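Local coordinates for MobB protein homolog (Geobacillus stearothermophilus, PDB 1XJC) that is of unknown function but, as a MobB homologue in the P-loop NTPase clan, probably takes part in making the molybdopterin guanine dinucleotide cofactor, at residues T19-W33 against D154-R168. Numbering follows the deposited sequence.
Sequences TLMEKWVAAAVREGW and DDEYIPWLMNEVRTR
D154 OD2 meets the end of the K23 side chain, where K23 NZ stands 3.8 Å away in a long salt bridge; the carboxylate also lies against K23 CD. This polar fringe borders an interface that is otherwise almost wholly apolar and has no hydrogen bond between the two helices, a clear case of helix pairing by interlocking side chains. I158 is one knob, set among L20, K23, W24 and A27, with its CG2 branch 3.6 Å from A27 CB and its CD1 resting by the backbone N of W24. W24 is the reciprocal knob, held by I158, L161, M162 and V165. Its CG lies anti to the backbone N (chi1 -162°), which carries the indole across to the second helix. There L161 CD1 sits over the six-membered ring, 3.9 Å from its centroid in a CH-pi contact, while V165 CG2 reaches the edge at W24 CZ2, 3.7 Å away. The selenium of selenomethionine M162 lies in the indole plane at another edge, 3.8 Å from W24 NE1, a buried nitrogen without a hydrogen-bonding partner. Were W24 an alanine, L161, V165 and the selenium of M162 would probably face a gap between the helices. M162 bends at chi2 and chi3, bringing CE over one face of W33, 3.8 Å from the centroid of its six-membered ring, while R166 CG approaches that ring's edge at W33 CZ2. Toward the other end, Y157 CE1 touches L20 CD1, and the Y157 hydroxyl is hydrogen-bonded to L151 O. Crossing at -57°, the helices lie side by side on the parallel sheet: L20, W24 and L161 all press on V113 of strand 112-116, W24 also reaches L101 of strand 99-103, and V165 rests on W7 of strand 6-10.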
ATOM      1  N   THR A  19       2.507  -9.424   3.950  1.00 21.82           N
ATOM      2  CA  THR A  19       3.191  -9.236   5.216  1.00 21.38           C
ATOM      3  C   THR A  19       3.311  -7.735   5.509  1.00 20.67           C
ATOM      4  O   THR A  19       2.937  -7.287   6.587  1.00 20.28           O
ATOM      5  CB  THR A  19       4.581  -9.902   5.176  1.00 21.85           C
ATOM      6  OG1 THR A  19       4.407 -11.320   5.308  1.00 23.42           O
ATOM      7  CG2 THR A  19       5.497  -9.371   6.304  1.00 20.87           C
ATOM      8  N   LEU A  20       3.806  -6.957   4.546  1.00 20.23           N
ATOM      9  CA  LEU A  20       3.935  -5.511   4.752  1.00 20.10           C
ATOM     10  C   LEU A  20       2.595  -4.836   5.059  1.00 20.24           C
ATOM     11  O   LEU A  20       2.491  -4.088   6.028  1.00 20.11           O
ATOM     12  CB  LEU A  20       4.558  -4.832   3.538  1.00 19.69           C
ATOM     13  CG  LEU A  20       4.633  -3.304   3.696  1.00 19.82           C
ATOM     14  CD1 LEU A  20       5.517  -2.943   4.904  1.00 18.78           C
ATOM     15  CD2 LEU A  20       5.197  -2.696   2.425  1.00 19.33           C
HETATM   16  N   MSE A  21       1.575  -5.102   4.247  1.00 19.89           N
HETATM   17  CA  MSE A  21       0.251  -4.498   4.478  1.00 20.72           C
HETATM   18  C   MSE A  21      -0.256  -4.802   5.882  1.00 20.25           C
HETATM   19  O   MSE A  21      -0.704  -3.917   6.614  1.00 18.61           O
HETATM   20  CB  MSE A  21      -0.785  -5.021   3.460  1.00 22.34           C
HETATM   21  CG  MSE A  21      -0.627  -4.479   2.046  1.00 25.80           C
HETATM   22 SE   MSE A  21      -0.952  -2.553   1.921  0.92 35.08          SE
HETATM   23  CE  MSE A  21      -2.914  -2.562   1.883  1.00 30.09           C
ATOM     24  N   GLU A  22      -0.189  -6.067   6.266  1.00 21.92           N
ATOM     25  CA  GLU A  22      -0.677  -6.448   7.584  1.00 23.30           C
ATOM     26  C   GLU A  22       0.050  -5.772   8.728  1.00 22.50           C
ATOM     27  O   GLU A  22      -0.574  -5.227   9.641  1.00 20.98           O
ATOM     28  CB  GLU A  22      -0.614  -7.974   7.748  1.00 26.57           C
ATOM     29  CG  GLU A  22      -1.908  -8.639   7.289  1.00 34.62           C
ATOM     30  CD  GLU A  22      -1.884 -10.165   7.368  1.00 38.80           C
ATOM     31  OE1 GLU A  22      -1.299 -10.720   8.334  1.00 39.89           O
ATOM     32  OE2 GLU A  22      -2.476 -10.796   6.461  1.00 40.19           O
ATOM     33  N   LYS A  23       1.374  -5.797   8.679  1.00 20.97           N
ATOM     34  CA  LYS A  23       2.155  -5.201   9.746  1.00 19.51           C
ATOM     35  C   LYS A  23       2.053  -3.692   9.764  1.00 18.44           C
ATOM     36  O   LYS A  23       2.013  -3.086  10.832  1.00 18.70           O
ATOM     37  CB  LYS A  23       3.622  -5.625   9.613  1.00 20.45           C
ATOM     38  CG  LYS A  23       3.839  -7.101   9.907  1.00 21.07           C
ATOM     39  CD  LYS A  23       5.292  -7.492   9.686  1.00 24.97           C
ATOM     40  CE  LYS A  23       5.469  -8.988   9.882  1.00 26.66           C
ATOM     41  NZ  LYS A  23       5.016  -9.382  11.253  1.00 30.12           N
ATOM     42  N   TRP A  24       2.013  -3.079   8.584  1.00 17.21           N
ATOM     43  CA  TRP A  24       1.937  -1.624   8.503  1.00 16.67           C
ATOM     44  C   TRP A  24       0.572  -1.170   9.020  1.00 17.05           C
ATOM     45  O   TRP A  24       0.496  -0.252   9.826  1.00 16.86           O
ATOM     46  CB  TRP A  24       2.143  -1.168   7.055  1.00 17.79           C
ATOM     47  CG  TRP A  24       2.515   0.279   6.903  1.00 17.71           C
ATOM     48  CD1 TRP A  24       2.513   1.244   7.873  1.00 18.12           C
ATOM     49  CD2 TRP A  24       2.966   0.916   5.704  1.00 18.18           C
ATOM     50  NE1 TRP A  24       2.937   2.439   7.351  1.00 17.27           N
ATOM     51  CE2 TRP A  24       3.221   2.269   6.022  1.00 17.31           C
ATOM     52  CE3 TRP A  24       3.182   0.475   4.388  1.00 18.46           C
ATOM     53  CZ2 TRP A  24       3.680   3.191   5.068  1.00 19.24           C
ATOM     54  CZ3 TRP A  24       3.640   1.394   3.438  1.00 18.30           C
ATOM     55  CH2 TRP A  24       3.883   2.733   3.785  1.00 18.05           C
ATOM     56  N   VAL A  25      -0.508  -1.804   8.557  1.00 16.83           N
ATOM     57  CA  VAL A  25      -1.845  -1.443   9.044  1.00 16.45           C
ATOM     58  C   VAL A  25      -1.910  -1.592  10.577  1.00 18.34           C
ATOM     59  O   VAL A  25      -2.402  -0.701  11.266  1.00 20.37           O
ATOM     60  CB  VAL A  25      -2.973  -2.332   8.391  1.00 15.57           C
ATOM     61  CG1 VAL A  25      -4.262  -2.199   9.176  1.00 14.54           C
ATOM     62  CG2 VAL A  25      -3.219  -1.913   6.931  1.00 14.67           C
ATOM     63  N   ALA A  26      -1.396  -2.702  11.110  1.00 18.48           N
ATOM     64  CA  ALA A  26      -1.418  -2.941  12.559  1.00 19.10           C
ATOM     65  C   ALA A  26      -0.677  -1.862  13.367  1.00 19.88           C
ATOM     66  O   ALA A  26      -1.162  -1.418  14.416  1.00 20.04           O
ATOM     67  CB  ALA A  26      -0.818  -4.357  12.888  1.00 17.71           C
ATOM     68  N   ALA A  27       0.490  -1.436  12.887  1.00 19.52           N
ATOM     69  CA  ALA A  27       1.252  -0.413  13.601  1.00 18.17           C
ATOM     70  C   ALA A  27       0.461   0.887  13.550  1.00 20.04           C
ATOM     71  O   ALA A  27       0.359   1.596  14.553  1.00 21.65           O
ATOM     72  CB  ALA A  27       2.636  -0.215  12.956  1.00 16.96           C
ATOM     73  N   ALA A  28      -0.105   1.203  12.382  1.00 19.86           N
ATOM     74  CA  ALA A  28      -0.883   2.444  12.259  1.00 20.80           C
ATOM     75  C   ALA A  28      -2.083   2.392  13.216  1.00 21.70           C
ATOM     76  O   ALA A  28      -2.376   3.368  13.903  1.00 21.49           O
ATOM     77  CB  ALA A  28      -1.371   2.636  10.806  1.00 19.32           C
ATOM     78  N   VAL A  29      -2.779   1.252  13.253  1.00 22.65           N
ATOM     79  CA  VAL A  29      -3.937   1.111  14.148  1.00 22.05           C
ATOM     80  C   VAL A  29      -3.520   1.281  15.609  1.00 23.34           C
ATOM     81  O   VAL A  29      -4.173   2.004  16.373  1.00 24.35           O
ATOM     82  CB  VAL A  29      -4.659  -0.273  13.958  1.00 21.14           C
ATOM     83  CG1 VAL A  29      -5.729  -0.454  15.024  1.00 19.68           C
ATOM     84  CG2 VAL A  29      -5.310  -0.345  12.572  1.00 20.54           C
ATOM     85  N   ARG A  30      -2.431   0.629  16.005  1.00 25.13           N
ATOM     86  CA  ARG A  30      -1.943   0.745  17.385  1.00 27.33           C
ATOM     87  C   ARG A  30      -1.659   2.190  17.774  1.00 26.81           C
ATOM     88  O   ARG A  30      -1.854   2.566  18.918  1.00 27.49           O
ATOM     89  CB  ARG A  30      -0.651  -0.046  17.599  1.00 29.57           C
ATOM     90  CG  ARG A  30      -0.795  -1.530  17.551  1.00 35.85           C
ATOM     91  CD  ARG A  30       0.496  -2.182  18.024  1.00 41.31           C
ATOM     92  NE  ARG A  30       0.688  -3.482  17.390  1.00 47.27           N
ATOM     93  CZ  ARG A  30       1.351  -3.673  16.252  1.00 48.26           C
ATOM     94  NH1 ARG A  30       1.903  -2.652  15.605  1.00 48.86           N
ATOM     95  NH2 ARG A  30       1.454  -4.896  15.755  1.00 49.56           N
ATOM     96  N   GLU A  31      -1.161   2.983  16.832  1.00 27.14           N
ATOM     97  CA  GLU A  31      -0.870   4.390  17.098  1.00 28.22           C
ATOM     98  C   GLU A  31      -2.170   5.169  17.170  1.00 26.82           C
ATOM     99  O   GLU A  31      -2.153   6.373  17.408  1.00 26.83           O
ATOM    100  CB  GLU A  31      -0.000   4.997  15.989  1.00 31.81           C
ATOM    101  CG  GLU A  31       1.450   4.580  16.030  1.00 37.46           C
ATOM    102  CD  GLU A  31       2.103   4.960  17.338  1.00 41.21           C
ATOM    103  OE1 GLU A  31       2.233   6.175  17.612  1.00 42.63           O
ATOM    104  OE2 GLU A  31       2.470   4.037  18.097  1.00 43.64           O
ATOM    105  N   GLY A  32      -3.291   4.481  16.946  1.00 25.66           N
ATOM    106  CA  GLY A  32      -4.581   5.145  16.980  1.00 24.37           C
ATOM    107  C   GLY A  32      -4.951   5.906  15.710  1.00 24.70           C
ATOM    108  O   GLY A  32      -5.889   6.704  15.721  1.00 25.16           O
ATOM    109  N   TRP A  33      -4.239   5.667  14.613  1.00 24.26           N
ATOM    110  CA  TRP A  33      -4.548   6.360  13.362  1.00 24.33           C
ATOM    111  C   TRP A  33      -5.833   5.830  12.702  1.00 24.38           C
ATOM    112  O   TRP A  33      -6.248   4.686  12.939  1.00 23.41           O
ATOM    113  CB  TRP A  33      -3.390   6.216  12.371  1.00 25.10           C
ATOM    114  CG  TRP A  33      -2.115   6.921  12.779  1.00 27.50           C
ATOM    115  CD1 TRP A  33      -1.910   7.679  13.904  1.00 27.66           C
ATOM    116  CD2 TRP A  33      -0.879   6.932  12.056  1.00 28.77           C
ATOM    117  NE1 TRP A  33      -0.618   8.161  13.922  1.00 28.68           N
ATOM    118  CE2 TRP A  33       0.037   7.716  12.801  1.00 29.70           C
ATOM    119  CE3 TRP A  33      -0.451   6.356  10.849  1.00 30.75           C
ATOM    120  CZ2 TRP A  33       1.357   7.938  12.378  1.00 30.11           C
ATOM    121  CZ3 TRP A  33       0.866   6.575  10.428  1.00 30.40           C
ATOM    122  CH2 TRP A  33       1.751   7.362  11.196  1.00 30.56           C
ATOM    123  N   ASP A 154      11.118  -6.463   9.655  1.00 21.74           N
ATOM    124  CA  ASP A 154      10.048  -5.500   9.929  1.00 22.13           C
ATOM    125  C   ASP A 154      10.314  -4.669  11.186  1.00 21.30           C
ATOM    126  O   ASP A 154       9.800  -3.561  11.307  1.00 19.32           O
ATOM    127  CB  ASP A 154       8.673  -6.191  10.052  1.00 24.27           C
ATOM    128  CG  ASP A 154       8.649  -7.291  11.113  1.00 26.63           C
ATOM    129  OD1 ASP A 154       9.352  -8.314  10.950  1.00 28.19           O
ATOM    130  OD2 ASP A 154       7.920  -7.135  12.111  1.00 28.28           O
ATOM    131  N   ASP A 155      11.105  -5.199  12.121  1.00 22.13           N
ATOM    132  CA  ASP A 155      11.423  -4.438  13.332  1.00 23.33           C
ATOM    133  C   ASP A 155      12.130  -3.147  12.940  1.00 23.52           C
ATOM    134  O   ASP A 155      12.218  -2.199  13.725  1.00 23.06           O
ATOM    135  CB  ASP A 155      12.324  -5.230  14.278  1.00 24.80           C
ATOM    136  CG  ASP A 155      11.546  -6.225  15.123  1.00 27.42           C
ATOM    137  OD1 ASP A 155      10.309  -6.067  15.228  1.00 27.75           O
ATOM    138  OD2 ASP A 155      12.172  -7.150  15.688  1.00 28.36           O
ATOM    139  N   GLU A 156      12.639  -3.122  11.718  1.00 23.40           N
ATOM    140  CA  GLU A 156      13.297  -1.937  11.232  1.00 24.05           C
ATOM    141  C   GLU A 156      12.478  -1.192  10.181  1.00 22.47           C
ATOM    142  O   GLU A 156      12.335   0.033  10.271  1.00 21.30           O
ATOM    143  CB  GLU A 156      14.657  -2.282  10.647  1.00 27.65           C
ATOM    144  CG  GLU A 156      15.418  -1.063  10.229  1.00 34.92           C
ATOM    145  CD  GLU A 156      16.873  -1.168  10.620  1.00 40.95           C
ATOM    146  OE1 GLU A 156      17.614  -1.952   9.978  1.00 42.93           O
ATOM    147  OE2 GLU A 156      17.261  -0.478  11.590  1.00 44.13           O
ATOM    148  N   TYR A 157      11.907  -1.894   9.204  1.00 19.97           N
ATOM    149  CA  TYR A 157      11.176  -1.131   8.188  1.00 19.57           C
ATOM    150  C   TYR A 157       9.829  -0.534   8.597  1.00 19.39           C
ATOM    151  O   TYR A 157       9.428   0.481   8.048  1.00 19.39           O
ATOM    152  CB  TYR A 157      11.075  -1.900   6.846  1.00 19.70           C
ATOM    153  CG  TYR A 157      10.349  -3.223   6.835  1.00 19.40           C
ATOM    154  CD1 TYR A 157       8.962  -3.294   7.019  1.00 18.98           C
ATOM    155  CD2 TYR A 157      11.043  -4.409   6.579  1.00 19.05           C
ATOM    156  CE1 TYR A 157       8.292  -4.517   6.942  1.00 17.66           C
ATOM    157  CE2 TYR A 157      10.384  -5.633   6.502  1.00 17.35           C
ATOM    158  CZ  TYR A 157       9.012  -5.682   6.681  1.00 18.75           C
ATOM    159  OH  TYR A 157       8.364  -6.891   6.585  1.00 18.33           O
ATOM    160  N   ILE A 158       9.147  -1.126   9.570  1.00 19.03           N
ATOM    161  CA  ILE A 158       7.857  -0.584  10.014  1.00 18.23           C
ATOM    162  C   ILE A 158       8.077   0.761  10.722  1.00 18.44           C
ATOM    163  O   ILE A 158       7.458   1.758  10.361  1.00 18.51           O
ATOM    164  CB  ILE A 158       7.114  -1.586  10.931  1.00 18.79           C
ATOM    165  CG1 ILE A 158       6.692  -2.818  10.103  1.00 17.94           C
ATOM    166  CG2 ILE A 158       5.894  -0.916  11.571  1.00 16.95           C
ATOM    167  CD1 ILE A 158       5.705  -2.494   8.932  1.00 17.65           C
ATOM    168  N   PRO A 159       8.975   0.815  11.726  1.00 19.48           N
ATOM    169  CA  PRO A 159       9.179   2.119  12.373  1.00 19.42           C
ATOM    170  C   PRO A 159       9.694   3.140  11.332  1.00 19.75           C
ATOM    171  O   PRO A 159       9.350   4.326  11.371  1.00 19.91           O
ATOM    172  CB  PRO A 159      10.218   1.805  13.460  1.00 19.46           C
ATOM    173  CG  PRO A 159       9.863   0.400  13.842  1.00 19.62           C
ATOM    174  CD  PRO A 159       9.656  -0.256  12.482  1.00 18.58           C
ATOM    175  N   TRP A 160      10.509   2.679  10.391  1.00 19.97           N
ATOM    176  CA  TRP A 160      11.027   3.593   9.365  1.00 21.13           C
ATOM    177  C   TRP A 160       9.870   4.171   8.525  1.00 21.62           C
ATOM    178  O   TRP A 160       9.788   5.398   8.269  1.00 21.36           O
ATOM    179  CB  TRP A 160      12.003   2.860   8.449  1.00 22.28           C
ATOM    180  CG  TRP A 160      12.675   3.761   7.457  1.00 24.95           C
ATOM    181  CD1 TRP A 160      13.806   4.505   7.657  1.00 26.66           C
ATOM    182  CD2 TRP A 160      12.233   4.054   6.130  1.00 26.02           C
ATOM    183  NE1 TRP A 160      14.093   5.244   6.535  1.00 27.52           N
ATOM    184  CE2 TRP A 160      13.141   4.987   5.582  1.00 26.62           C
ATOM    185  CE3 TRP A 160      11.156   3.618   5.348  1.00 25.46           C
ATOM    186  CZ2 TRP A 160      13.003   5.494   4.289  1.00 26.91           C
ATOM    187  CZ3 TRP A 160      11.019   4.122   4.062  1.00 25.95           C
ATOM    188  CH2 TRP A 160      11.940   5.052   3.545  1.00 27.10           C
ATOM    189  N   LEU A 161       8.980   3.289   8.087  1.00 20.47           N
ATOM    190  CA  LEU A 161       7.842   3.720   7.273  1.00 20.21           C
ATOM    191  C   LEU A 161       6.914   4.638   8.065  1.00 20.31           C
ATOM    192  O   LEU A 161       6.484   5.669   7.548  1.00 20.90           O
ATOM    193  CB  LEU A 161       7.064   2.509   6.744  1.00 18.91           C
ATOM    194  CG  LEU A 161       7.789   1.696   5.675  1.00 19.09           C
ATOM    195  CD1 LEU A 161       7.042   0.400   5.381  1.00 18.29           C
ATOM    196  CD2 LEU A 161       7.910   2.545   4.419  1.00 17.71           C
HETATM  197  N   MSE A 162       6.610   4.276   9.311  1.00 20.60           N
HETATM  198  CA  MSE A 162       5.734   5.105  10.133  1.00 22.32           C
HETATM  199  C   MSE A 162       6.335   6.522  10.245  1.00 23.07           C
HETATM  200  O   MSE A 162       5.620   7.536  10.158  1.00 22.91           O
HETATM  201  CB  MSE A 162       5.560   4.471  11.517  1.00 24.28           C
HETATM  202  CG  MSE A 162       4.759   3.161  11.487  1.00 27.10           C
HETATM  203 SE   MSE A 162       2.894   3.464  10.959  0.92 32.76          SE
HETATM  204  CE  MSE A 162       2.209   4.008  12.701  1.00 28.64           C
ATOM    205  N   ASN A 163       7.649   6.591  10.405  1.00 22.72           N
ATOM    206  CA  ASN A 163       8.304   7.886  10.505  1.00 25.00           C
ATOM    207  C   ASN A 163       8.162   8.639   9.179  1.00 24.94           C
ATOM    208  O   ASN A 163       7.936   9.853   9.179  1.00 24.30           O
ATOM    209  CB  ASN A 163       9.787   7.735  10.863  1.00 26.32           C
ATOM    210  CG  ASN A 163      10.495   9.080  10.976  1.00 29.85           C
ATOM    211  OD1 ASN A 163      10.150   9.910  11.824  1.00 31.76           O
ATOM    212  ND2 ASN A 163      11.481   9.308  10.113  1.00 30.21           N
ATOM    213  N   GLU A 164       8.283   7.924   8.059  1.00 25.27           N
ATOM    214  CA  GLU A 164       8.151   8.558   6.747  1.00 27.45           C
ATOM    215  C   GLU A 164       6.753   9.151   6.588  1.00 28.81           C
ATOM    216  O   GLU A 164       6.598  10.256   6.051  1.00 29.62           O
ATOM    217  CB  GLU A 164       8.429   7.569   5.605  1.00 27.27           C
ATOM    218  CG  GLU A 164       9.894   7.223   5.425  1.00 29.51           C
ATOM    219  CD  GLU A 164      10.772   8.464   5.252  1.00 31.28           C
ATOM    220  OE1 GLU A 164      10.613   9.170   4.237  1.00 32.89           O
ATOM    221  OE2 GLU A 164      11.615   8.734   6.133  1.00 31.82           O
ATOM    222  N   VAL A 165       5.737   8.420   7.046  1.00 29.87           N
ATOM    223  CA  VAL A 165       4.372   8.916   6.972  1.00 31.03           C
ATOM    224  C   VAL A 165       4.215  10.152   7.881  1.00 33.80           C
ATOM    225  O   VAL A 165       3.647  11.161   7.470  1.00 33.77           O
ATOM    226  CB  VAL A 165       3.342   7.856   7.442  1.00 30.15           C
ATOM    227  CG1 VAL A 165       1.943   8.479   7.460  1.00 30.01           C
ATOM    228  CG2 VAL A 165       3.389   6.617   6.533  1.00 28.03           C
ATOM    229  N   ARG A 166       4.708  10.064   9.114  1.00 36.51           N
ATOM    230  CA  ARG A 166       4.591  11.177  10.061  1.00 39.80           C
ATOM    231  C   ARG A 166       5.266  12.458   9.598  1.00 43.15           C
ATOM    232  O   ARG A 166       4.708  13.546   9.726  1.00 43.40           O
ATOM    233  CB  ARG A 166       5.148  10.787  11.430  1.00 38.77           C
ATOM    234  CG  ARG A 166       4.112  10.205  12.368  1.00 40.33           C
ATOM    235  CD  ARG A 166       4.672  10.065  13.771  1.00 40.22           C
ATOM    236  NE  ARG A 166       5.868   9.237  13.751  1.00 41.39           N
ATOM    237  CZ  ARG A 166       5.891   7.939  14.030  1.00 41.73           C
ATOM    238  NH1 ARG A 166       4.775   7.301  14.372  1.00 40.96           N
ATOM    239  NH2 ARG A 166       7.034   7.274  13.944  1.00 41.42           N
ATOM    240  N   THR A 167       6.475  12.335   9.068  1.00 47.42           N
ATOM    241  CA  THR A 167       7.193  13.505   8.581  1.00 51.18           C
ATOM    242  C   THR A 167       6.559  13.903   7.241  1.00 53.91           C
ATOM    243  O   THR A 167       7.200  14.508   6.376  1.00 54.57           O
ATOM    244  CB  THR A 167       8.693  13.188   8.420  1.00 51.07           C
ATOM    245  OG1 THR A 167       8.858  12.104   7.501  1.00 52.41           O
ATOM    246  CG2 THR A 167       9.289  12.783   9.762  1.00 50.37           C
ATOM    247  N   ARG A 168       5.280  13.543   7.116  1.00 57.00           N
ATOM    248  CA  ARG A 168       4.409  13.790   5.957  1.00 59.26           C
ATOM    249  C   ARG A 168       5.086  14.472   4.788  1.00 60.13           C
ATOM    250  O   ARG A 168       5.199  13.812   3.732  1.00 61.43           O
ATOM    251  CB  ARG A 168       3.199  14.632   6.391  1.00 60.34           C
ATOM    252  CG  ARG A 168       2.670  14.294   7.798  1.00 61.95           C
ATOM    253  CD  ARG A 168       1.585  13.198   7.814  1.00 63.98           C
ATOM    254  NE  ARG A 168       1.307  12.734   9.185  1.00 66.34           N
ATOM    255  CZ  ARG A 168       0.247  12.002   9.547  1.00 66.27           C
ATOM    256  NH1 ARG A 168      -0.663  11.637   8.641  1.00 66.65           N
ATOM    257  NH2 ARG A 168       0.095  11.628  10.818  1.00 64.47           N
TER